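Local coordinates for PDZ domain protein (PDB 4L8N), which is of unknown function but binds magnesium and combines PDZ domains with a DUF4136 domain in one chain, at residues Ala43-Lys46 / Lys47-Ile51; Asn55-Val59 / Thr60-Val64; Asp138-Phe142 / Gly143-Thr147; Glu276-Arg279 / Val280-Leu284. All blocks are in the same frame, centred on the assembly; numbering follows the deposited sequence.

Contact 1 (Ala43-Lys46 / Lys47-Ile51)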
loop_
_atom_site.group_PDB
_atom_site.type_symbol
_atom_site.label_atom_id
_atom_site.label_comp_id
_atom_site.label_asym_id
_atom_site.label_seq_id
_atom_site.Cartn_x
_atom_site.Cartn_y
_atom_site.Cartn_z
ATOM N N ALA A 43 -31.635 21.697 12.940
ATOM C CA ALA A 43 -30.945 22.683 13.793
ATOM C C ALA A 43 -29.611 23.137 13.178
ATOM O O ALA A 43 -29.082 24.191 13.549
ATOM C CB ALA A 43 -30.716 22.116 15.181
ATOM N N GLY A 44 -29.096 22.363 12.223
ATOM C CA GLY A 44 -27.890 22.745 11.518
ATOM C C GLY A 44 -26.634 22.043 11.944
ATOM O O GLY A 44 -25.544 22.517 11.605
ATOM N N ILE A 45 -26.771 20.906 12.665
ATOM C CA ILE A 45 -25.631 20.063 13.042
ATOM C C ILE A 45 -25.145 19.390 11.760
ATOM O O ILE A 45 -25.954 18.829 11.023
ATOM C CB ILE A 45 -25.951 19.031 14.168
ATOM C CG1 ILE A 45 -26.499 19.714 15.439
ATOM C CG2 ILE A 45 -24.717 18.141 14.496
ATOM C CD1 ILE A 45 -25.490 20.459 16.327
ATOM N N LYS A 46 -23.847 19.488 11.480
ATOM C CA LYS A 46 -23.200 18.934 10.282
ATOM C C LYS A 46 -22.120 17.924 10.665
ATOM O O LYS A 46 -21.594 17.970 11.770
ATOM C CB LYS A 46 -22.564 20.071 9.435
ATOM C CG LYS A 46 -23.516 21.226 9.079
ATOM C CD LYS A 46 -24.412 20.937 7.861
ATOM C CE LYS A 46 -25.451 22.013 7.607
ATOM N NZ LYS A 46 -24.849 23.295 7.133
ATOM N N LYS A 47 -21.805 17.002 9.752
ATOM C CA LYS A 47 -20.739 16.020 9.914
ATOM C C LYS A 47 -19.425 16.701 10.281
ATOM O O LYS A 47 -19.103 17.773 9.732
ATOM C CB LYS A 47 -20.521 15.270 8.586
ATOM C CG LYS A 47 -21.284 13.977 8.393
ATOM C CD LYS A 47 -20.954 13.439 6.972
ATOM C CE LYS A 47 -20.937 11.942 6.862
ATOM N NZ LYS A 47 -22.315 11.382 6.749
ATOM N N TYR A 48 -18.673 16.070 11.201
ATOM C CA TYR A 48 -17.324 16.429 11.670
ATOM C C TYR A 48 -17.353 17.651 12.590
ATOM O O TYR A 48 -16.295 18.116 13.013
ATOM C CB TYR A 48 -16.286 16.533 10.503
ATOM C CG TYR A 48 -16.406 15.343 9.557
ATOM C CD1 TYR A 48 -16.390 14.033 10.045
ATOM C CD2 TYR A 48 -16.679 15.528 8.205
ATOM C CE1 TYR A 48 -16.630 12.943 9.209
ATOM C CE2 TYR A 48 -16.893 14.446 7.354
ATOM C CZ TYR A 48 -16.861 13.153 7.857
ATOM O OH TYR A 48 -17.062 12.079 7.016
ATOM N N ASP A 49 -18.558 18.069 13.028
ATOM C CA ASP A 49 -18.724 19.107 14.039
ATOM C C ASP A 49 -18.153 18.586 15.334
ATOM O O ASP A 49 -18.253 17.374 15.599
ATOM C CB ASP A 49 -20.218 19.473 14.245
ATOM C CG ASP A 49 -20.771 20.572 13.362
ATOM O OD1 ASP A 49 -19.992 21.144 12.571
ATOM O OD2 ASP A 49 -21.993 20.861 13.460
ATOM N N VAL A 50 -17.548 19.494 16.135
ATOM C CA VAL A 50 -16.960 19.174 17.435
ATOM C C VAL A 50 -17.844 19.740 18.541
ATOM O O VAL A 50 -18.076 20.950 18.591
ATOM C CB VAL A 50 -15.507 19.679 17.554
ATOM C CG1 VAL A 50 -14.962 19.471 18.965
ATOM C CG2 VAL A 50 -14.609 18.990 16.537
ATOM N N ILE A 51 -18.341 18.861 19.426
ATOM C CA ILE A 51 -19.126 19.297 20.582
ATOM C C ILE A 51 -18.127 19.807 21.642
ATOM O O ILE A 51 -17.356 19.022 22.211
ATOM C CB ILE A 51 -20.076 18.212 21.139
ATOM C CG1 ILE A 51 -21.067 17.712 20.056
ATOM C CG2 ILE A 51 -20.791 18.727 22.415
ATOM C CD1 ILE A 51 -21.947 16.590 20.492
HETATM O O HOH W 1 -22.998 23.247 12.506
#
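The carboxylate of Asp49 takes the backbone N-H of Lys46 from above its plane, not at its rim: Lys46 N sits 3.0 Å from Asp49 OD2, and the hydrogen bond is almost perfectly straight at 176°. CG2 of Ile45 comes near the same oxygen. On the other flat group here, the ring of Tyr48, CB of the neighbouring Lys47 lies over one face, displaced toward the rim. The carboxylate is placed by the first torsion of Asp49 (chi1 -89°), which turns CG beside its own backbone N and back over the turn. A water extends the grip, giving one hydrogen to Asp49 OD2 at 2.8 Å and another to Gly44 O. The second oxygen, OD1, is held by Asn85, so both ends of the carboxylate are engaged and its rotation is fixed. In the return direction, Asp49 N donates to Lys46 O across 3.3 Å. With an alanine in place of Asp49, the Lys46 amide would probably be left without its acceptor, Asn85 without its mate, and the water with Gly44 O as its remaining partner here. Lys46 and Lys47 send their chains away from the carboxylate; Lys47 NZ reaches the backbone oxygen of Val454. Gly44, with positive phi, closes helix 39-43 in a Schellman motif, and a type II turn from Lys46 to Asp49, with Tyr48 at its positive-phi position, then delivers the chain into strand 50-54. This helix-turn-strand passage, with an aspartate just before the strand, is familiar from PDZ domains.

Contact 2 (Asn55-Val59 / Thr60-Val64)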
loop_
_atom_site.group_PDB
_atom_site.type_symbol
_atom_site.label_atom_id
_atom_site.label_comp_id
_atom_site.label_asym_id
_atom_site.label_seq_id
_atom_site.Cartn_x
_atom_site.Cartn_y
_atom_site.Cartn_z
ATOM N N ASN A 55 -24.915 22.069 27.270
ATOM C CA ASN A 55 -25.749 22.893 28.160
ATOM C C ASN A 55 -24.918 23.891 29.010
ATOM O O ASN A 55 -25.282 24.194 30.150
ATOM C CB ASN A 55 -26.630 22.006 29.067
ATOM C CG ASN A 55 -27.708 21.239 28.346
ATOM O OD1 ASN A 55 -28.424 21.770 27.489
ATOM N ND2 ASN A 55 -27.881 19.981 28.727
ATOM N N GLY A 56 -23.831 24.392 28.421
ATOM C CA GLY A 56 -22.928 25.347 29.051
ATOM C C GLY A 56 -21.695 24.751 29.695
ATOM O O GLY A 56 -20.751 25.498 29.987
ATOM N N VAL A 57 -21.677 23.418 29.944
ATOM C CA VAL A 57 -20.502 22.783 30.569
ATOM C C VAL A 57 -19.520 22.234 29.492
ATOM O O VAL A 57 -19.912 21.394 28.673
ATOM C CB VAL A 57 -20.826 21.714 31.668
ATOM C CG1 VAL A 57 -21.939 20.757 31.257
ATOM C CG2 VAL A 57 -19.577 20.942 32.105
ATOM N N PRO A 58 -18.227 22.677 29.520
ATOM C CA PRO A 58 -17.230 22.146 28.567
ATOM C C PRO A 58 -17.019 20.639 28.748
ATOM O O PRO A 58 -16.990 20.143 29.880
ATOM C CB PRO A 58 -15.964 22.939 28.904
ATOM C CG PRO A 58 -16.445 24.147 29.619
ATOM C CD PRO A 58 -17.604 23.662 30.423
ATOM N N VAL A 59 -16.898 19.913 27.621
ATOM C CA VAL A 59 -16.793 18.449 27.572
ATOM C C VAL A 59 -15.477 17.937 28.181
ATOM O O VAL A 59 -15.377 16.749 28.508
ATOM C CB VAL A 59 -17.019 17.892 26.146
ATOM C CG1 VAL A 59 -18.409 18.256 25.632
ATOM C CG2 VAL A 59 -15.931 18.353 25.177
ATOM N N THR A 60 -14.490 18.832 28.342
ATOM C CA THR A 60 -13.194 18.509 28.932
ATOM C C THR A 60 -13.344 18.368 30.465
ATOM O O THR A 60 -12.762 17.458 31.060
ATOM C CB THR A 60 -12.127 19.572 28.550
ATOM O OG1 THR A 60 -12.487 20.855 29.070
ATOM C CG2 THR A 60 -11.888 19.667 27.051
ATOM N N GLU A 61 -14.169 19.251 31.080
ATOM C CA GLU A 61 -14.447 19.357 32.522
ATOM C C GLU A 61 -15.431 18.274 33.040
ATOM O O GLU A 61 -15.977 18.413 34.138
ATOM C CB GLU A 61 -15.016 20.760 32.824
ATOM C CG GLU A 61 -14.077 21.904 32.462
ATOM C CD GLU A 61 -14.591 23.321 32.666
ATOM O OE1 GLU A 61 -15.639 23.505 33.333
ATOM O OE2 GLU A 61 -13.918 24.257 32.172
ATOM N N VAL A 62 -15.628 17.195 32.267
ATOM C CA VAL A 62 -16.545 16.091 32.561
ATOM C C VAL A 62 -15.945 14.782 32.005
ATOM O O VAL A 62 -15.243 14.818 30.995
ATOM C CB VAL A 62 -17.939 16.440 31.955
ATOM C CG1 VAL A 62 -18.641 15.241 31.311
ATOM C CG2 VAL A 62 -18.836 17.121 32.984
ATOM N N SER A 63 -16.222 13.641 32.664
ATOM C CA SER A 63 -15.729 12.328 32.242
ATOM C C SER A 63 -16.368 11.860 30.920
ATOM O O SER A 63 -17.531 12.159 30.643
ATOM C CB SER A 63 -15.976 11.288 33.333
ATOM O OG SER A 63 -15.581 9.984 32.934
ATOM N N VAL A 64 -15.597 11.091 30.136
ATOM C CA VAL A 64 -15.974 10.500 28.845
ATOM C C VAL A 64 -17.223 9.569 29.001
ATOM O O VAL A 64 -18.104 9.548 28.131
ATOM C CB VAL A 64 -14.744 9.746 28.253
ATOM C CG1 VAL A 64 -15.122 8.837 27.085
ATOM C CG2 VAL A 64 -13.644 10.724 27.833
#
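Glu61 lays its carboxylate against the ring of Pro58, its chain passing over the ring at a slant. OE1 comes within 3.5 Å of Pro58 CD, while OE2 is 3.6 Å from Pro58 CG, so both oxygens rest on ring carbons. The first torsion of Glu61 (chi1 -60°) sets CG opposite the carbonyl carbon, and the extended chain beyond it carries the acid back to the proline. Beneath this overlap the backbone closes loosely: Glu61 N makes a weak hydrogen bond to Pro58 O, 3.2 Å long and bent to 132°. Thr60 OG1 approaches on the same side, beyond the CB end of the ring, 4.1 Å from Pro58 CB. All this happens where strand 57-58, an edge strand of the antiparallel PDZ sheet, gives out and the chain turns toward helix 67-71; Asn55 and Gly56 make the tight reversal that leads in from strand 50-54. Val59 turns the other way, into the domain, packing on Ile51 and Ile54, and its backbone pairs with Glu52. At the mouth of the turn Val62 returns to Val57, the two side chains crossing at about a right angle with their CG2 methyls 4.0 Å apart.

Contact 3 (Asp138-Phe142 / Gly143-Thr147)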
loop_
_atom_site.group_PDB
_atom_site.type_symbol
_atom_site.label_atom_id
_atom_site.label_comp_id
_atom_site.label_asym_id
_atom_site.label_seq_id
_atom_site.Cartn_x
_atom_site.Cartn_y
_atom_site.Cartn_z
ATOM N N ASP A 138 2.827 16.742 14.548
ATOM C CA ASP A 138 2.564 17.901 15.420
ATOM C C ASP A 138 1.068 17.930 15.720
ATOM O O ASP A 138 0.255 17.735 14.813
ATOM C CB ASP A 138 3.034 19.216 14.770
ATOM C CG ASP A 138 4.500 19.234 14.366
ATOM O OD1 ASP A 138 5.312 18.538 15.023
ATOM O OD2 ASP A 138 4.838 19.947 13.399
ATOM N N GLY A 139 0.727 18.148 16.983
ATOM C CA GLY A 139 -0.655 18.153 17.457
ATOM C C GLY A 139 -1.428 19.437 17.230
ATOM O O GLY A 139 -2.257 19.811 18.072
ATOM N N VAL A 140 -1.198 20.095 16.069
ATOM C CA VAL A 140 -1.846 21.336 15.695
ATOM C C VAL A 140 -3.305 21.100 15.312
ATOM O O VAL A 140 -3.608 20.192 14.541
ATOM C CB VAL A 140 -1.062 22.085 14.591
ATOM C CG1 VAL A 140 -1.115 21.378 13.240
ATOM C CG2 VAL A 140 -1.524 23.531 14.475
ATOM N N ASP A 141 -4.209 21.943 15.836
ATOM C CA ASP A 141 -5.617 21.892 15.486
ATOM C C ASP A 141 -5.820 22.419 14.045
ATOM O O ASP A 141 -5.417 23.541 13.725
ATOM C CB ASP A 141 -6.481 22.671 16.486
ATOM C CG ASP A 141 -7.910 22.160 16.463
ATOM O OD1 ASP A 141 -8.690 22.607 15.589
ATOM O OD2 ASP A 141 -8.212 21.220 17.222
ATOM N N PHE A 142 -6.433 21.587 13.179
ATOM C CA PHE A 142 -6.723 21.909 11.774
ATOM C C PHE A 142 -7.693 23.096 11.649
ATOM O O PHE A 142 -7.726 23.738 10.604
ATOM C CB PHE A 142 -7.259 20.676 11.003
ATOM C CG PHE A 142 -6.238 19.592 10.720
ATOM C CD1 PHE A 142 -4.868 19.870 10.739
ATOM C CD2 PHE A 142 -6.643 18.307 10.378
ATOM C CE1 PHE A 142 -3.929 18.870 10.465
ATOM C CE2 PHE A 142 -5.697 17.315 10.089
ATOM C CZ PHE A 142 -4.348 17.610 10.137
ATOM N N GLY A 143 -8.420 23.406 12.717
ATOM C CA GLY A 143 -9.314 24.560 12.776
ATOM C C GLY A 143 -8.593 25.904 12.724
ATOM O O GLY A 143 -9.239 26.933 12.530
ATOM N N ASN A 144 -7.241 25.918 12.873
ATOM C CA ASN A 144 -6.441 27.144 12.803
ATOM C C ASN A 144 -6.283 27.637 11.361
ATOM O O ASN A 144 -5.851 28.767 11.153
ATOM C CB ASN A 144 -5.044 26.936 13.410
ATOM C CG ASN A 144 -4.976 26.561 14.879
ATOM O OD1 ASN A 144 -3.998 25.955 15.323
ATOM N ND2 ASN A 144 -5.967 26.928 15.680
ATOM N N PHE A 145 -6.605 26.787 10.374
ATOM C CA PHE A 145 -6.436 27.074 8.955
ATOM C C PHE A 145 -7.805 27.249 8.315
ATOM O O PHE A 145 -8.576 26.301 8.231
ATOM C CB PHE A 145 -5.615 25.935 8.316
ATOM C CG PHE A 145 -4.350 25.636 9.098
ATOM C CD1 PHE A 145 -3.203 26.405 8.920
ATOM C CD2 PHE A 145 -4.324 24.624 10.052
ATOM C CE1 PHE A 145 -2.046 26.150 9.665
ATOM C CE2 PHE A 145 -3.173 24.390 10.822
ATOM C CZ PHE A 145 -2.042 25.153 10.618
ATOM N N LYS A 146 -8.123 28.473 7.897
ATOM C CA LYS A 146 -9.451 28.796 7.386
ATOM C C LYS A 146 -9.514 29.058 5.861
ATOM O O LYS A 146 -10.605 28.999 5.283
ATOM C CB LYS A 146 -10.004 30.018 8.150
ATOM C CG LYS A 146 -10.111 29.847 9.690
ATOM C CD LYS A 146 -11.280 28.926 10.148
ATOM C CE LYS A 146 -11.579 29.040 11.632
ATOM N NZ LYS A 146 -12.712 28.163 12.057
ATOM N N THR A 147 -8.374 29.352 5.221
ATOM C CA THR A 147 -8.334 29.714 3.803
ATOM C C THR A 147 -7.331 28.877 3.010
ATOM O O THR A 147 -6.310 28.404 3.541
ATOM C CB THR A 147 -8.039 31.243 3.592
ATOM O OG1 THR A 147 -6.685 31.558 3.922
ATOM C CG2 THR A 147 -8.985 32.150 4.369
HETATM O O HOH W 2 -8.521 23.558 8.194
#
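Phe142 O is gripped by Phe145 N, which donates to it over 3.3 Å, arriving from above the carbonyl plane; a water also bridges Phe142 O and Phe145 O. The rim of the Phe145 ring comes up to the same oxygen, CD2 lying 3.6 Å from Phe142 O. One residue earlier the pattern repeats, with Asn144 N bonded to Asp141 O at 3.1 Å, again from above the carbonyl plane. These are the bonds of a short 3-10 turn, and Asp141 starts it with an Asx turn: its OD1 takes Gly143 N at 3.0 Å on the anti side of the carboxylate. The torsion that swings CG opposite the backbone N (chi1 -157°) brings the acid alongside that amide, close enough that a side chain on Gly143 would collide with OD1. A leucine in place of Asp141 would probably leave the Gly143 amide without this acceptor and the start of the turn freer to move. The turn lies between strands 123-135 and 147-150, in the DUF4136 region. Asn23, from the PDZ region, bonds the backbone of Asp138, Val140 and Phe142. Toward strand 258-268, CG2 of Val140 meets CE2 of Phe145 at 4.1 Å, the side chains crossing at about a right angle, and both rest on Leu259.

Contact 4 (Glu276-Arg279 / Val280-Leu284)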
loop_
_atom_site.group_PDB
_atom_site.type_symbol
_atom_site.label_atom_id
_atom_site.label_comp_id
_atom_site.label_asym_id
_atom_site.label_seq_id
_atom_site.Cartn_x
_atom_site.Cartn_y
_atom_site.Cartn_z
ATOM N N GLU A 276 -11.843 11.535 -14.373
ATOM C CA GLU A 276 -12.981 10.723 -13.947
ATOM C C GLU A 276 -12.704 10.141 -12.570
ATOM O O GLU A 276 -13.569 10.218 -11.697
ATOM C CB GLU A 276 -13.299 9.622 -14.971
ATOM C CG GLU A 276 -14.056 10.155 -16.182
ATOM C CD GLU A 276 -14.316 9.202 -17.336
ATOM O OE1 GLU A 276 -14.469 7.981 -17.098
ATOM O OE2 GLU A 276 -14.425 9.695 -18.482
ATOM N N TYR A 277 -11.473 9.650 -12.355
ATOM C CA TYR A 277 -11.018 9.098 -11.083
ATOM C C TYR A 277 -11.145 10.159 -9.965
ATOM O O TYR A 277 -11.733 9.851 -8.928
ATOM C CB TYR A 277 -9.560 8.551 -11.181
ATOM C CG TYR A 277 -9.183 7.797 -9.923
ATOM C CD1 TYR A 277 -9.486 6.449 -9.781
ATOM C CD2 TYR A 277 -8.638 8.461 -8.824
ATOM C CE1 TYR A 277 -9.243 5.775 -8.587
ATOM C CE2 TYR A 277 -8.397 7.796 -7.622
ATOM C CZ TYR A 277 -8.727 6.458 -7.503
ATOM O OH TYR A 277 -8.544 5.798 -6.316
ATOM N N ALA A 278 -10.587 11.388 -10.183
ATOM C CA ALA A 278 -10.628 12.524 -9.237
ATOM C C ALA A 278 -12.087 12.902 -8.879
ATOM O O ALA A 278 -12.408 13.020 -7.689
ATOM C CB ALA A 278 -9.895 13.743 -9.809
ATOM N N ARG A 279 -12.972 13.029 -9.903
ATOM C CA ARG A 279 -14.390 13.355 -9.724
ATOM C C ARG A 279 -15.077 12.417 -8.732
ATOM O O ARG A 279 -15.836 12.896 -7.894
ATOM C CB ARG A 279 -15.150 13.307 -11.065
ATOM C CG ARG A 279 -14.915 14.505 -11.946
ATOM C CD ARG A 279 -16.010 14.623 -12.981
ATOM N NE ARG A 279 -15.656 15.578 -14.038
ATOM C CZ ARG A 279 -15.874 16.889 -13.975
ATOM N NH1 ARG A 279 -16.447 17.425 -12.898
ATOM N NH2 ARG A 279 -15.523 17.674 -14.984
ATOM N N VAL A 280 -14.794 11.094 -8.817
ATOM C CA VAL A 280 -15.388 10.065 -7.961
ATOM C C VAL A 280 -14.752 10.053 -6.567
ATOM O O VAL A 280 -15.473 10.033 -5.578
ATOM C CB VAL A 280 -15.307 8.657 -8.632
ATOM C CG1 VAL A 280 -15.822 7.539 -7.727
ATOM C CG2 VAL A 280 -16.052 8.635 -9.955
ATOM N N HIS A 281 -13.417 10.055 -6.488
ATOM C CA HIS A 281 -12.653 9.846 -5.251
ATOM C C HIS A 281 -12.287 11.084 -4.457
ATOM O O HIS A 281 -12.209 10.946 -3.235
ATOM C CB HIS A 281 -11.425 9.008 -5.547
ATOM C CG HIS A 281 -11.811 7.663 -6.077
ATOM N ND1 HIS A 281 -12.023 7.455 -7.433
ATOM C CD2 HIS A 281 -12.079 6.509 -5.410
ATOM C CE1 HIS A 281 -12.363 6.174 -7.554
ATOM N NE2 HIS A 281 -12.398 5.560 -6.370
ATOM N N VAL A 282 -12.131 12.285 -5.072
ATOM C CA VAL A 282 -11.882 13.510 -4.280
ATOM C C VAL A 282 -12.927 13.597 -3.106
ATOM O O VAL A 282 -12.493 13.776 -1.954
ATOM C CB VAL A 282 -11.866 14.827 -5.126
ATOM C CG1 VAL A 282 -12.155 16.068 -4.271
ATOM C CG2 VAL A 282 -10.548 14.985 -5.875
ATOM N N PRO A 283 -14.267 13.441 -3.355
ATOM C CA PRO A 283 -15.233 13.524 -2.231
ATOM C C PRO A 283 -15.065 12.411 -1.176
ATOM O O PRO A 283 -15.302 12.659 0.002
ATOM C CB PRO A 283 -16.606 13.432 -2.919
ATOM C CG PRO A 283 -16.360 13.705 -4.358
ATOM C CD PRO A 283 -14.976 13.240 -4.642
ATOM N N LEU A 284 -14.661 11.203 -1.580
ATOM C CA LEU A 284 -14.434 10.103 -0.628
ATOM C C LEU A 284 -13.141 10.346 0.185
ATOM O O LEU A 284 -13.146 10.194 1.407
ATOM C CB LEU A 284 -14.369 8.736 -1.338
ATOM C CG LEU A 284 -15.598 8.265 -2.098
ATOM C CD1 LEU A 284 -15.241 7.082 -2.974
ATOM C CD2 LEU A 284 -16.773 7.924 -1.149
#
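Tyr277 and His281, one turn apart on the helix, form the tight side of this contact: an offset stack with centroids 3.9 Å apart and planes only 13° from parallel. ND1 of His281 sits over the middle of the tyrosine ring, and the closest ring atoms are the two CE1 carbons at 3.3 Å. The same nitrogen carries its hydrogen to the backbone, ND1 lying 2.8 Å from Tyr277 O with that oxygen in the imidazole plane. Since His281 N also donates to Tyr277 O, at 3.0 Å, one carbonyl fixes both the backbone and the rotation of the ring. Tyr277 reaches beneath the imidazole because CG stands opposite its backbone N (chi1 -171°); CG1 of Val280 covers the other imidazole face. Tyr277 OH bonds Glu266, and His281 NE2 bonds Arg215 of the second subunit, so the stack belongs partly to the dimer interface. The segments are consecutive turns of helix 274-285, which packs on strands 240-250 and 123-135 of the large mixed sheet in the DUF4136 region. A short bond, 2.7 Å from Val282 N to Ala278 O, continues the regular ladder, but Pro283 breaks it: with no N-H to give, it sets CD 3.4 Å from Arg279 O, and the helix kinks. The solvent side is much looser. Arg279 runs out extended past Val163, and Glu276 leads away, about 11 Å from the side chain of Asp270, which binds magnesium in a crystal structure of this protein, although no ion is bound to this chain here.

Along the chain the four contacts come strictly in series. Contacts 1 and 2 share the PDZ region: strands 50-54 and 57-58 are neighbours in one antiparallel sheet, the centres are about 17 Å apart, and Val59 CG2 packs 3.4 Å from Ile51 O, which couples the pair directly. Contacts 3 and 4 are separate sites in the DUF4136 region, about 24 Å apart between centres, one in a loop between strands of the large mixed sheet and the other on a helix lying against it. Contact 3 is about 18 Å from contact 1 between centres, without touching it, whereas contacts 2 and 4 are about 38 Å apart. Of the four, only contact 4 meets the second subunit.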